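Local coordinates for acyl-coenzyme A oxidase 3 (Yarrowia lipolytica, PDB 5YS9), which uses FAD and molecular oxygen to oxidise acyl-CoA to (2E)-enoyl-CoA, releasing hydrogen peroxide, in peroxisomal fatty acid beta-oxidation, at residues A32-P37 with Q629-T634; K39-F44 with A576-Y581; V316-I321 with F637-W642; I321-R326 with A646-Y651; A586-L591 with H621-V626. All blocks are in the same frame, centred on the assembly; numbering follows the deposited sequence.

How the interactions relate
From the N terminus, residues 32-37 and 39-44 open interactions 1 and 2, and helix 300-330 then opens interactions 3 and 4 through overlapping segments that share Ile321. Interaction 2 closes first, at the start of helix 579-596. That helix goes on to open interaction 5, which closes on helix 609-628. Interaction 1 closes at 629-634, interaction 3 at 637-642 and interaction 4 at 646-651. Interactions 2 and 5, in series with each other, both nest within interaction 1; interaction 5 also nests within 3 and 4. Interactions 1 and 2 each cross 3 and 4, which cross one another. Together they tie the N-terminal region and helix 300-330 to the C-terminal helical region.

Interaction 1: A32-P37 with Q629-T634; sequences AKVKFP and QVAGYT
Gln629 has the largest share of this contact, its side-chain amide laid against the backbone of 33-35. The chain bends at chi2 (-69°), and the amide is gripped at both ends. Lys35 N donates to Gln629 OE1 at 2.6 Å, in the Gln629 carbonyl plane on a lone pair, while Gln629 NE2 reaches Lys33 O at 3.0 Å from above the Lys33 carbonyl plane. Gln629 is also the N-cap residue of helix 630-635 in the C-terminal helical region, so this clasp fastens the linker between helices 23-31 and 38-46 to a helix start. Packing is tightest around Gly632: Val34 CG2 lies 3.2 Å from Gly632 N, and the edge of the Phe36 ring brings CZ within 3.6 Å of Gly632 C, where a beta carbon would clash. Tyr633 sets its ring obliquely to Phe36 and its hydroxyl on Tyr581 O. On the solvent side the lysines are looser: Lys35 CD passes Gln629 NE2 at 3.4 Å, and Lys33 leads away to a salt bridge with Glu30.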
# COMPACT_ATOMS: atom_id res chain seq x y z
N ALA A 32 -15.51 26.74 -13.62
CA ALA A 32 -16.65 27.59 -13.90
C ALA A 32 -17.86 27.33 -13.01
O ALA A 32 -18.71 28.19 -12.87
CB ALA A 32 -17.02 27.46 -15.37
N LYS A 33 -17.98 26.13 -12.46
CA LYS A 33 -19.13 25.76 -11.58
C LYS A 33 -19.01 26.26 -10.13
O LYS A 33 -19.99 26.34 -9.41
CB LYS A 33 -19.29 24.24 -11.53
CG LYS A 33 -19.43 23.63 -12.90
CD LYS A 33 -19.35 22.13 -12.85
CE LYS A 33 -19.71 21.53 -14.19
NZ LYS A 33 -19.55 20.06 -14.05
N VAL A 34 -17.80 26.56 -9.71
CA VAL A 34 -17.50 26.78 -8.30
C VAL A 34 -18.35 27.93 -7.74
O VAL A 34 -18.38 28.99 -8.32
CB VAL A 34 -15.98 27.02 -8.17
CG1 VAL A 34 -15.60 27.75 -6.89
CG2 VAL A 34 -15.27 25.68 -8.28
N LYS A 35 -19.03 27.71 -6.62
CA LYS A 35 -20.00 28.71 -6.10
C LYS A 35 -19.48 29.56 -4.98
O LYS A 35 -20.08 30.54 -4.64
CB LYS A 35 -21.28 28.04 -5.65
CG LYS A 35 -22.24 27.81 -6.81
CD LYS A 35 -23.01 26.52 -6.65
CE LYS A 35 -24.49 26.70 -6.89
NZ LYS A 35 -25.09 25.35 -6.89
N PHE A 36 -18.33 29.21 -4.44
CA PHE A 36 -17.73 29.94 -3.34
C PHE A 36 -16.43 30.56 -3.81
O PHE A 36 -15.84 30.12 -4.79
CB PHE A 36 -17.50 29.04 -2.12
CG PHE A 36 -16.76 27.76 -2.42
CD1 PHE A 36 -15.38 27.72 -2.33
CD2 PHE A 36 -17.45 26.60 -2.73
CE1 PHE A 36 -14.70 26.53 -2.56
CE2 PHE A 36 -16.77 25.42 -2.98
CZ PHE A 36 -15.39 25.38 -2.90
N PRO A 37 -15.98 31.61 -3.12
CA PRO A 37 -14.64 32.11 -3.42
C PRO A 37 -13.66 31.18 -2.73
O PRO A 37 -13.84 30.83 -1.55
CB PRO A 37 -14.63 33.52 -2.78
CG PRO A 37 -15.72 33.52 -1.76
CD PRO A 37 -16.63 32.33 -2.00
N GLN A 629 -18.71 20.74 -7.12
CA GLN A 629 -17.81 21.77 -6.65
C GLN A 629 -16.37 21.31 -6.52
O GLN A 629 -15.58 21.95 -5.85
CB GLN A 629 -18.29 22.33 -5.31
CG GLN A 629 -19.65 23.00 -5.34
CD GLN A 629 -19.65 24.29 -6.12
OE1 GLN A 629 -18.98 25.24 -5.76
NE2 GLN A 629 -20.41 24.33 -7.17
N VAL A 630 -16.02 20.20 -7.14
CA VAL A 630 -14.75 19.54 -6.88
C VAL A 630 -13.52 20.39 -7.14
O VAL A 630 -12.56 20.31 -6.41
CB VAL A 630 -14.64 18.23 -7.68
CG1 VAL A 630 -14.63 18.53 -9.16
CG2 VAL A 630 -13.40 17.46 -7.28
N ALA A 631 -13.55 21.19 -8.19
CA ALA A 631 -12.44 22.07 -8.50
C ALA A 631 -12.21 23.09 -7.40
O ALA A 631 -11.09 23.44 -7.14
CB ALA A 631 -12.67 22.76 -9.82
N GLY A 632 -13.28 23.61 -6.80
CA GLY A 632 -13.13 24.50 -5.68
C GLY A 632 -12.53 23.90 -4.43
O GLY A 632 -11.63 24.46 -3.84
N TYR A 633 -12.98 22.71 -4.05
CA TYR A 633 -12.42 22.05 -2.89
C TYR A 633 -10.90 21.78 -3.04
O TYR A 633 -10.15 21.92 -2.07
CB TYR A 633 -13.13 20.73 -2.66
CG TYR A 633 -14.58 20.79 -2.23
CD1 TYR A 633 -14.94 21.40 -1.03
CD2 TYR A 633 -15.58 20.15 -2.96
CE1 TYR A 633 -16.26 21.41 -0.59
CE2 TYR A 633 -16.88 20.15 -2.53
CZ TYR A 633 -17.21 20.80 -1.34
OH TYR A 633 -18.49 20.80 -0.89
N THR A 634 -10.48 21.38 -4.24
CA THR A 634 -9.07 20.99 -4.50
C THR A 634 -8.17 22.19 -4.74
O THR A 634 -7.04 22.22 -4.25
CB THR A 634 -8.96 20.03 -5.68
OG1 THR A 634 -9.73 20.56 -6.76
CG2 THR A 634 -9.53 18.72 -5.32

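Interaction 2: K39-F44 with A576-Y581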
# COMPACT_ATOMS: atom_id res chain seq x y z
N LYS A 39 -10.47 31.45 -1.84
CA LYS A 39 -9.76 32.08 -0.72
C LYS A 39 -10.43 31.78 0.64
O LYS A 39 -9.74 31.46 1.63
CB LYS A 39 -9.60 33.60 -0.99
CG LYS A 39 -9.54 34.55 0.20
CD LYS A 39 -10.47 35.76 0.02
CE LYS A 39 -10.71 36.52 1.33
NZ LYS A 39 -9.54 37.32 1.80
N ASP A 40 -11.75 31.82 0.71
CA ASP A 40 -12.41 31.56 2.00
C ASP A 40 -12.36 30.09 2.42
O ASP A 40 -12.40 29.78 3.61
CB ASP A 40 -13.85 32.04 1.99
CG ASP A 40 -13.97 33.55 1.88
OD1 ASP A 40 -13.02 34.29 2.24
OD2 ASP A 40 -15.05 34.00 1.45
N MET A 41 -12.30 29.17 1.45
CA MET A 41 -12.11 27.77 1.77
C MET A 41 -10.67 27.50 2.27
O MET A 41 -10.47 26.75 3.21
CB MET A 41 -12.45 26.92 0.53
CG MET A 41 -12.64 25.44 0.80
SD MET A 41 -13.94 25.19 1.99
CE MET A 41 -15.31 24.75 0.93
N THR A 42 -9.69 28.18 1.68
CA THR A 42 -8.32 28.12 2.12
C THR A 42 -8.16 28.69 3.53
O THR A 42 -7.40 28.11 4.33
CB THR A 42 -7.38 28.86 1.15
OG1 THR A 42 -7.70 28.47 -0.19
CG2 THR A 42 -5.98 28.52 1.42
N GLU A 43 -8.87 29.78 3.84
CA GLU A 43 -8.92 30.32 5.25
C GLU A 43 -9.51 29.35 6.28
O GLU A 43 -8.99 29.21 7.40
CB GLU A 43 -9.66 31.67 5.33
CG GLU A 43 -8.76 32.87 5.02
CD GLU A 43 -9.54 34.14 4.75
OE1 GLU A 43 -9.04 34.95 3.93
OE2 GLU A 43 -10.64 34.28 5.33
N PHE A 44 -10.58 28.65 5.92
CA PHE A 44 -11.08 27.62 6.80
C PHE A 44 -10.04 26.49 7.05
O PHE A 44 -9.88 26.07 8.17
CB PHE A 44 -12.38 27.03 6.27
CG PHE A 44 -12.91 25.90 7.11
CD1 PHE A 44 -13.41 26.15 8.37
CD2 PHE A 44 -12.81 24.58 6.67
CE1 PHE A 44 -13.87 25.11 9.15
CE2 PHE A 44 -13.27 23.54 7.45
CZ PHE A 44 -13.80 23.81 8.70
N ALA A 576 -19.86 32.21 6.11
CA ALA A 576 -21.17 31.81 5.63
C ALA A 576 -21.13 31.29 4.21
O ALA A 576 -21.89 30.36 3.91
CB ALA A 576 -22.19 32.97 5.75
N ASP A 577 -20.28 31.87 3.34
CA ASP A 577 -20.28 31.52 1.90
C ASP A 577 -19.70 30.12 1.57
O ASP A 577 -20.06 29.50 0.55
CB ASP A 577 -19.69 32.63 0.99
CG ASP A 577 -18.30 33.07 1.39
OD1 ASP A 577 -17.52 32.31 1.99
OD2 ASP A 577 -17.98 34.24 1.07
N VAL A 578 -18.88 29.60 2.49
CA VAL A 578 -18.34 28.26 2.35
C VAL A 578 -19.09 27.23 3.17
O VAL A 578 -19.04 26.05 2.82
CB VAL A 578 -16.83 28.19 2.66
CG1 VAL A 578 -16.03 28.79 1.51
CG2 VAL A 578 -16.47 28.87 3.98
N LYS A 579 -19.79 27.66 4.23
CA LYS A 579 -20.33 26.75 5.23
C LYS A 579 -21.17 25.61 4.62
O LYS A 579 -20.92 24.42 4.95
CB LYS A 579 -21.09 27.52 6.34
CG LYS A 579 -21.83 26.65 7.36
CD LYS A 579 -22.39 27.44 8.54
CE LYS A 579 -21.32 27.79 9.58
NZ LYS A 579 -21.88 28.14 10.93
N PRO A 580 -22.13 25.94 3.70
CA PRO A 580 -22.96 24.82 3.16
C PRO A 580 -22.16 23.77 2.41
O PRO A 580 -22.55 22.60 2.42
CB PRO A 580 -23.98 25.49 2.24
CG PRO A 580 -23.84 26.95 2.47
CD PRO A 580 -22.53 27.24 3.15
N TYR A 581 -21.07 24.19 1.77
CA TYR A 581 -20.21 23.28 0.96
C TYR A 581 -19.35 22.41 1.88
O TYR A 581 -19.17 21.23 1.62
CB TYR A 581 -19.40 24.05 -0.09
CG TYR A 581 -20.35 24.92 -0.93
CD1 TYR A 581 -21.16 24.35 -1.94
CD2 TYR A 581 -20.49 26.28 -0.66
CE1 TYR A 581 -22.06 25.13 -2.64
CE2 TYR A 581 -21.39 27.08 -1.38
CZ TYR A 581 -22.16 26.50 -2.35
OH TYR A 581 -23.02 27.30 -3.01
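This is a buried contact without a cross-segment hydrogen bond, where helix 38-46 of the N-terminal acyl-CoA oxidase region meets the turn leading into helix 579-596 of the C-terminal helical region. Val578 points at the helix and lodges CG1 between Asp40 and Met41, 3.7 Å from Met41 N and 3.9 Å from Asp40 CB. Met41, with CG anti to the backbone N (chi1 -166°) and bent further along, swings its methyl CE to 4.1 Å from Val578 CB and 4.3 Å from Tyr581 CB. Beside this apolar core the two acids cross at about a right angle, their carboxylates nearly coplanar (18° apart), with Asp40 OD2 3.0 Å from both OD1 and OD2 of Asp577. Such crowding would probably raise the pKa of at least one of them; Lys575 gives Asp40 OD1 only a long, weak ion pair, and Asp577 packs on Pro37. An alanine at Asp577 would remove the carboxylate facing Asp40, and any proton the two acids share would probably be lost with it, as would the contact with Pro37. Phe44 rests on helix 547-573, Thr42 and Glu43 on helix 49-63, and Met41 also on Leu582 of helix 579-596.

Interaction 3: V316-I321 with F637-W642; sequences VSQRFI and FGLSDW
A turn of helix 300-330 runs past a chain that has just left helix 630-635, with Gly638 at positive phi (66°) and the CA atoms of Gln318 and Phe637 7.0 Å apart. The main event is a CH-pi contact: Gln318 CB stands over the centre of one face of the Phe637 ring, 3.5 Å from its centroid. Gln318 has CG in the crowded position between the backbone N and carbonyl carbon (chi1 60°), then extends, sliding past Phe637 in the opposite sense. Its amide plane stands at 79° to the ring, with OE1 3.1 Å from Phe637 CD1. NE2 is tied back to Phe315 O of its own helix and lies 3.9 Å from Leu639 CD2. Leu639 also points at the helix, its CD1 meeting Arg319 CA at 3.8 Å. Ile321 CG2 touches Phe637 CE2 at 4.0 Å, obliquely to the ring. Arg319 turns away and hydrogen-bonds through NE to Ile644 O at the end of helix 641-644. A mixed CH-pi and apolar contact thus joins long helix 300-330 of the C-alpha1 domain to the chain after helix 630-635 in the C-terminal helical region, the Ile321 side chain about 12 Å from FAD.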
# COMPACT_ATOMS: atom_id res chain seq x y z
N VAL A 316 0.23 15.75 3.10
CA VAL A 316 0.52 14.82 2.03
C VAL A 316 -0.74 14.44 1.25
O VAL A 316 -0.71 14.43 0.04
CB VAL A 316 1.28 13.55 2.52
CG1 VAL A 316 1.54 12.54 1.38
CG2 VAL A 316 2.60 13.98 3.07
N SER A 317 -1.80 14.08 1.95
CA SER A 317 -3.00 13.60 1.29
C SER A 317 -3.58 14.56 0.24
O SER A 317 -4.00 14.10 -0.83
CB SER A 317 -4.10 13.26 2.30
OG SER A 317 -3.74 12.11 3.03
N GLN A 318 -3.61 15.85 0.56
CA GLN A 318 -4.17 16.87 -0.31
C GLN A 318 -3.53 16.91 -1.72
O GLN A 318 -4.16 17.27 -2.74
CB GLN A 318 -4.05 18.25 0.34
CG GLN A 318 -2.61 18.67 0.64
CD GLN A 318 -2.45 20.10 1.15
OE1 GLN A 318 -3.38 20.87 1.19
NE2 GLN A 318 -1.25 20.43 1.53
N ARG A 319 -2.26 16.53 -1.77
CA ARG A 319 -1.50 16.53 -3.01
C ARG A 319 -2.07 15.45 -3.93
O ARG A 319 -2.41 15.72 -5.08
CB ARG A 319 -0.04 16.28 -2.70
CG ARG A 319 0.94 16.47 -3.85
CD ARG A 319 2.33 15.90 -3.48
NE ARG A 319 3.05 15.41 -4.65
CZ ARG A 319 4.15 14.67 -4.64
NH1 ARG A 319 4.71 14.29 -3.49
NH2 ARG A 319 4.68 14.30 -5.80
N PHE A 320 -2.10 14.24 -3.44
CA PHE A 320 -2.57 13.10 -4.20
C PHE A 320 -4.05 13.07 -4.53
O PHE A 320 -4.44 12.69 -5.61
CB PHE A 320 -1.99 11.82 -3.62
CG PHE A 320 -0.50 11.83 -3.67
CD1 PHE A 320 0.15 11.57 -4.85
CD2 PHE A 320 0.23 12.22 -2.58
CE1 PHE A 320 1.51 11.63 -4.92
CE2 PHE A 320 1.59 12.29 -2.65
CZ PHE A 320 2.24 11.99 -3.82
N ILE A 321 -4.86 13.50 -3.59
CA ILE A 321 -6.26 13.67 -3.85
C ILE A 321 -6.47 14.73 -4.91
O ILE A 321 -7.36 14.61 -5.72
CB ILE A 321 -7.09 13.91 -2.57
CG1 ILE A 321 -8.55 13.59 -2.82
CG2 ILE A 321 -6.99 15.34 -2.11
CD1 ILE A 321 -8.83 12.14 -3.08
N PHE A 637 -6.68 24.06 -1.55
CA PHE A 637 -5.38 23.71 -0.93
C PHE A 637 -4.25 24.66 -1.33
O PHE A 637 -3.27 24.76 -0.62
CB PHE A 637 -4.96 22.32 -1.28
CG PHE A 637 -5.94 21.24 -0.92
CD1 PHE A 637 -6.37 21.06 0.40
CD2 PHE A 637 -6.37 20.33 -1.89
CE1 PHE A 637 -7.25 20.01 0.72
CE2 PHE A 637 -7.24 19.27 -1.57
CZ PHE A 637 -7.69 19.12 -0.27
N GLY A 638 -4.36 25.33 -2.47
CA GLY A 638 -3.37 26.32 -2.91
C GLY A 638 -2.00 25.77 -3.25
O GLY A 638 -0.99 26.39 -2.97
N LEU A 639 -1.97 24.60 -3.85
CA LEU A 639 -0.72 23.95 -4.20
C LEU A 639 -0.31 24.41 -5.59
O LEU A 639 -1.08 24.28 -6.51
CB LEU A 639 -0.89 22.43 -4.19
CG LEU A 639 -1.25 21.79 -2.83
CD1 LEU A 639 -1.57 20.33 -2.98
CD2 LEU A 639 -0.13 22.01 -1.81
N SER A 640 0.91 24.92 -5.74
CA SER A 640 1.46 25.20 -7.05
C SER A 640 1.91 23.88 -7.69
O SER A 640 1.99 22.82 -7.03
CB SER A 640 2.65 26.16 -6.95
OG SER A 640 3.72 25.57 -6.23
N ASP A 641 2.21 23.96 -8.98
CA ASP A 641 2.58 22.81 -9.71
C ASP A 641 3.88 22.21 -9.11
O ASP A 641 4.12 21.01 -9.18
CB ASP A 641 2.77 23.16 -11.17
CG ASP A 641 1.46 23.37 -11.92
OD1 ASP A 641 0.39 23.02 -11.39
OD2 ASP A 641 1.53 23.86 -13.08
N TRP A 642 4.71 23.04 -8.51
CA TRP A 642 5.94 22.55 -7.90
C TRP A 642 5.64 21.58 -6.76
O TRP A 642 6.34 20.56 -6.66
CB TRP A 642 6.77 23.72 -7.44
CG TRP A 642 8.18 23.43 -6.96
CD1 TRP A 642 9.32 23.46 -7.71
CD2 TRP A 642 8.58 23.12 -5.60
NE1 TRP A 642 10.38 23.18 -6.91
CE2 TRP A 642 9.97 22.98 -5.62
CE3 TRP A 642 7.90 22.94 -4.39
CZ2 TRP A 642 10.71 22.66 -4.47
CZ3 TRP A 642 8.64 22.64 -3.22
CH2 TRP A 642 10.03 22.52 -3.28

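Interaction 4: I321-R326 with A646-Y651; sequences ITIALR and APIGNY
The guanidinium of Arg326 has Thr322 CG2 over one face, 3.4 Å above the plane and displaced to one side of its centre, and Gly649 O at its edge. Arg326 NH1 donates to that carbonyl at 3.0 Å, with the donor in the carbonyl plane and an N-H...O angle of 151°. The side chain arrives extended from CG to NE, so the charge is carried well out from the helix. NH2 forms a salt bridge with Asp635, so that two partners fix the rotation of the group. Nearby, the Tyr651 ring stands almost perpendicular to the guanidinium (87° between planes), its CD1 3.9 Å from Arg326 NH2; it makes a cation-pi contact with Arg31 instead. One turn earlier, Ile323 fills the apolar half of the contact. Its CD1 meets Ala646 CB at 3.6 Å, and its CG2 lies 3.9 Å from Ile648 CG1, the two side chains crossing at about a right angle. Ile323 CG1 lies 4.0 Å from Gly649 CA, close enough that a beta carbon on Gly649 would clash with it. Helix 300-330 of the C-alpha1 domain is thus pinned to the C-terminal helical region, at the loop joining helices 641-644 and 655-666, with the Ile648 side chain about 9 Å from a bound FAD. Ile648 packs onto helix 655-666, while Leu325 touches helices 349-385 and 630-635.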
# COMPACT_ATOMS: atom_id res chain seq x y z
N ILE A 321 -4.86 13.50 -3.59
CA ILE A 321 -6.26 13.67 -3.85
C ILE A 321 -6.47 14.73 -4.91
O ILE A 321 -7.36 14.61 -5.72
CB ILE A 321 -7.09 13.91 -2.57
CG1 ILE A 321 -8.55 13.59 -2.82
CG2 ILE A 321 -6.99 15.34 -2.11
CD1 ILE A 321 -8.83 12.14 -3.08
N THR A 322 -5.68 15.78 -4.88
CA THR A 322 -5.72 16.75 -5.95
C THR A 322 -5.27 16.20 -7.29
O THR A 322 -5.93 16.42 -8.29
CB THR A 322 -4.95 18.04 -5.61
OG1 THR A 322 -5.48 18.60 -4.42
CG2 THR A 322 -5.10 19.03 -6.69
N ILE A 323 -4.19 15.45 -7.32
CA ILE A 323 -3.74 14.78 -8.57
C ILE A 323 -4.86 13.91 -9.16
O ILE A 323 -5.23 14.06 -10.37
CB ILE A 323 -2.46 13.96 -8.36
CG1 ILE A 323 -1.27 14.91 -8.16
CG2 ILE A 323 -2.20 13.02 -9.54
CD1 ILE A 323 -0.10 14.23 -7.47
N ALA A 324 -5.42 13.03 -8.32
CA ALA A 324 -6.44 12.06 -8.82
C ALA A 324 -7.69 12.72 -9.31
O ALA A 324 -8.23 12.28 -10.32
CB ALA A 324 -6.81 11.03 -7.77
N LEU A 325 -8.14 13.76 -8.60
CA LEU A 325 -9.39 14.47 -8.95
C LEU A 325 -9.31 15.30 -10.23
O LEU A 325 -10.24 15.32 -11.03
CB LEU A 325 -9.87 15.34 -7.78
CG LEU A 325 -10.55 14.51 -6.68
CD1 LEU A 325 -10.88 15.29 -5.42
CD2 LEU A 325 -11.80 13.81 -7.19
N ARG A 326 -8.19 16.00 -10.41
CA ARG A 326 -7.96 16.74 -11.65
C ARG A 326 -7.86 15.81 -12.83
O ARG A 326 -8.51 16.06 -13.86
CB ARG A 326 -6.70 17.61 -11.57
CG ARG A 326 -6.91 18.85 -10.75
CD ARG A 326 -5.61 19.59 -10.58
NE ARG A 326 -5.83 20.67 -9.63
CZ ARG A 326 -4.93 21.56 -9.21
NH1 ARG A 326 -3.67 21.51 -9.62
NH2 ARG A 326 -5.32 22.49 -8.32
N ALA A 646 3.60 16.40 -10.18
CA ALA A 646 3.13 15.36 -11.06
C ALA A 646 2.49 16.01 -12.27
O ALA A 646 1.65 16.87 -12.11
CB ALA A 646 2.14 14.48 -10.33
N PRO A 647 2.82 15.57 -13.47
CA PRO A 647 2.30 16.20 -14.68
C PRO A 647 0.79 16.13 -14.85
O PRO A 647 0.19 17.07 -15.30
CB PRO A 647 2.96 15.42 -15.80
CG PRO A 647 3.80 14.39 -15.17
CD PRO A 647 3.99 14.74 -13.75
N ILE A 648 0.20 15.00 -14.50
CA ILE A 648 -1.23 14.81 -14.64
C ILE A 648 -2.04 15.64 -13.64
O ILE A 648 -3.22 15.84 -13.80
CB ILE A 648 -1.61 13.32 -14.62
CG1 ILE A 648 -1.29 12.67 -13.28
CG2 ILE A 648 -0.90 12.58 -15.74
CD1 ILE A 648 -1.77 11.26 -13.16
N GLY A 649 -1.39 16.09 -12.58
CA GLY A 649 -2.00 16.94 -11.58
C GLY A 649 -1.80 18.45 -11.65
O GLY A 649 -2.17 19.15 -10.74
N ASN A 650 -1.21 18.96 -12.72
CA ASN A 650 -0.97 20.41 -12.85
C ASN A 650 -2.27 21.23 -12.88
O ASN A 650 -3.36 20.71 -13.28
CB ASN A 650 -0.11 20.75 -14.07
CG ASN A 650 1.32 20.24 -13.94
OD1 ASN A 650 1.83 19.99 -12.84
ND2 ASN A 650 1.99 20.08 -15.09
N TYR A 651 -2.16 22.48 -12.49
CA TYR A 651 -3.31 23.34 -12.31
C TYR A 651 -4.12 23.53 -13.58
O TYR A 651 -5.33 23.48 -13.55
CB TYR A 651 -2.82 24.70 -11.82
CG TYR A 651 -3.91 25.69 -11.57
CD1 TYR A 651 -4.51 25.78 -10.34
CD2 TYR A 651 -4.35 26.53 -12.57
CE1 TYR A 651 -5.51 26.68 -10.10
CE2 TYR A 651 -5.35 27.43 -12.33
CZ TYR A 651 -5.93 27.49 -11.09
OH TYR A 651 -6.93 28.38 -10.84

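Interaction 5: A586-L591 with H621-V626; sequences ANLFTL and HYCKEV
Tyr622 and Asn587 meet obliquely, the amide plane at 83° to the ring. Asn587 CB sits over one face of Tyr622, 3.8 Å from the ring centroid, while His621 ND1 covers the opposite face. From that position Asn587 ND2 donates to Tyr622 OH at 2.9 Å, with the hydroxyl in the amide plane; ND2 also serves Lys505 O, and OD1 takes a bond from Tyr567 OH. Leu591 CD1 approaches the same ring obliquely, 3.8 Å from Tyr622 CE2. Leu588, with CG anti to the backbone N, spreads its branches across the neighbouring helix: CD1 reaches Cys623 SG at 3.9 Å and CD2 reaches Val626 CG2 at 4.0 Å. An alanine at Tyr622 would remove the ring that Asn587 and Leu591 rest against and would probably leave Asn587 ND2 with a weaker hold. The axes of 586-591 and 621-626 come within 9.2 Å and run at 147°, a roughly antiparallel helix-helix packing within the all-alpha C-terminal region of the oxidase.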
# COMPACT_ATOMS: atom_id res chain seq x y z
N ALA A 586 -18.68 17.31 5.01
CA ALA A 586 -18.77 16.66 6.34
C ALA A 586 -19.81 15.53 6.36
O ALA A 586 -19.54 14.42 6.82
CB ALA A 586 -19.06 17.68 7.42
N ASN A 587 -20.97 15.80 5.78
CA ASN A 587 -22.03 14.77 5.68
C ASN A 587 -21.61 13.59 4.88
O ASN A 587 -21.93 12.47 5.27
CB ASN A 587 -23.33 15.34 5.11
CG ASN A 587 -24.09 16.17 6.12
OD1 ASN A 587 -23.59 16.53 7.19
ND2 ASN A 587 -25.33 16.46 5.79
N LEU A 588 -20.87 13.82 3.79
CA LEU A 588 -20.34 12.73 2.95
C LEU A 588 -19.37 11.91 3.77
O LEU A 588 -19.52 10.70 3.89
CB LEU A 588 -19.68 13.25 1.67
CG LEU A 588 -19.13 12.22 0.68
CD1 LEU A 588 -20.12 11.07 0.32
CD2 LEU A 588 -18.67 12.94 -0.58
N PHE A 589 -18.42 12.59 4.43
CA PHE A 589 -17.51 11.88 5.30
C PHE A 589 -18.29 10.97 6.26
O PHE A 589 -18.05 9.75 6.32
CB PHE A 589 -16.60 12.85 6.07
CG PHE A 589 -15.69 12.17 7.04
CD1 PHE A 589 -14.73 11.27 6.59
CD2 PHE A 589 -15.84 12.37 8.42
CE1 PHE A 589 -13.91 10.59 7.51
CE2 PHE A 589 -15.01 11.71 9.33
CZ PHE A 589 -14.04 10.83 8.87
N THR A 590 -19.24 11.57 6.95
CA THR A 590 -19.83 10.96 8.09
C THR A 590 -20.77 9.81 7.67
O THR A 590 -20.77 8.73 8.29
CB THR A 590 -20.54 12.01 8.97
OG1 THR A 590 -19.59 12.96 9.49
CG2 THR A 590 -21.26 11.35 10.13
N LEU A 591 -21.55 10.05 6.61
CA LEU A 591 -22.46 9.03 6.11
C LEU A 591 -21.73 7.89 5.39
O LEU A 591 -22.17 6.74 5.41
CB LEU A 591 -23.46 9.69 5.19
CG LEU A 591 -24.44 10.60 5.98
CD1 LEU A 591 -25.04 11.66 5.10
CD2 LEU A 591 -25.54 9.76 6.61
N HIS A 621 -26.09 10.78 -3.03
CA HIS A 621 -26.54 12.17 -3.15
C HIS A 621 -25.43 13.19 -2.85
O HIS A 621 -25.21 14.11 -3.64
CB HIS A 621 -27.78 12.44 -2.29
CG HIS A 621 -28.15 13.88 -2.19
ND1 HIS A 621 -27.92 14.63 -1.04
CD2 HIS A 621 -28.75 14.71 -3.07
CE1 HIS A 621 -28.33 15.87 -1.24
NE2 HIS A 621 -28.83 15.94 -2.46
N TYR A 622 -24.74 13.03 -1.73
CA TYR A 622 -23.66 13.97 -1.37
C TYR A 622 -22.44 13.83 -2.25
O TYR A 622 -21.73 14.81 -2.50
CB TYR A 622 -23.26 13.84 0.10
CG TYR A 622 -24.27 14.47 1.00
CD1 TYR A 622 -24.35 15.87 1.09
CD2 TYR A 622 -25.15 13.69 1.76
CE1 TYR A 622 -25.28 16.47 1.93
CE2 TYR A 622 -26.07 14.27 2.60
CZ TYR A 622 -26.13 15.66 2.67
OH TYR A 622 -27.05 16.23 3.45
N CYS A 623 -22.17 12.61 -2.69
CA CYS A 623 -21.21 12.42 -3.78
C CYS A 623 -21.50 13.40 -4.93
O CYS A 623 -20.60 14.08 -5.38
CB CYS A 623 -21.21 10.97 -4.28
SG CYS A 623 -20.08 9.91 -3.36
N LYS A 624 -22.75 13.48 -5.40
CA LYS A 624 -23.08 14.35 -6.53
C LYS A 624 -22.97 15.82 -6.13
O LYS A 624 -22.53 16.61 -6.95
CB LYS A 624 -24.45 14.07 -7.11
CG LYS A 624 -24.68 12.68 -7.68
CD LYS A 624 -26.10 12.55 -8.27
CE LYS A 624 -26.83 11.27 -7.87
NZ LYS A 624 -26.49 10.08 -8.71
N GLU A 625 -23.29 16.17 -4.90
CA GLU A 625 -23.19 17.59 -4.45
C GLU A 625 -21.75 18.08 -4.31
O GLU A 625 -21.44 19.25 -4.59
CB GLU A 625 -23.92 17.82 -3.10
CG GLU A 625 -25.44 17.64 -3.17
CD GLU A 625 -26.09 18.53 -4.23
OE1 GLU A 625 -26.22 19.75 -3.98
OE2 GLU A 625 -26.47 18.02 -5.31
N VAL A 626 -20.90 17.17 -3.87
CA VAL A 626 -19.49 17.42 -3.71
C VAL A 626 -18.81 17.45 -5.09
O VAL A 626 -18.05 18.39 -5.39
CB VAL A 626 -18.89 16.42 -2.71
CG1 VAL A 626 -17.38 16.40 -2.75
CG2 VAL A 626 -19.37 16.81 -1.31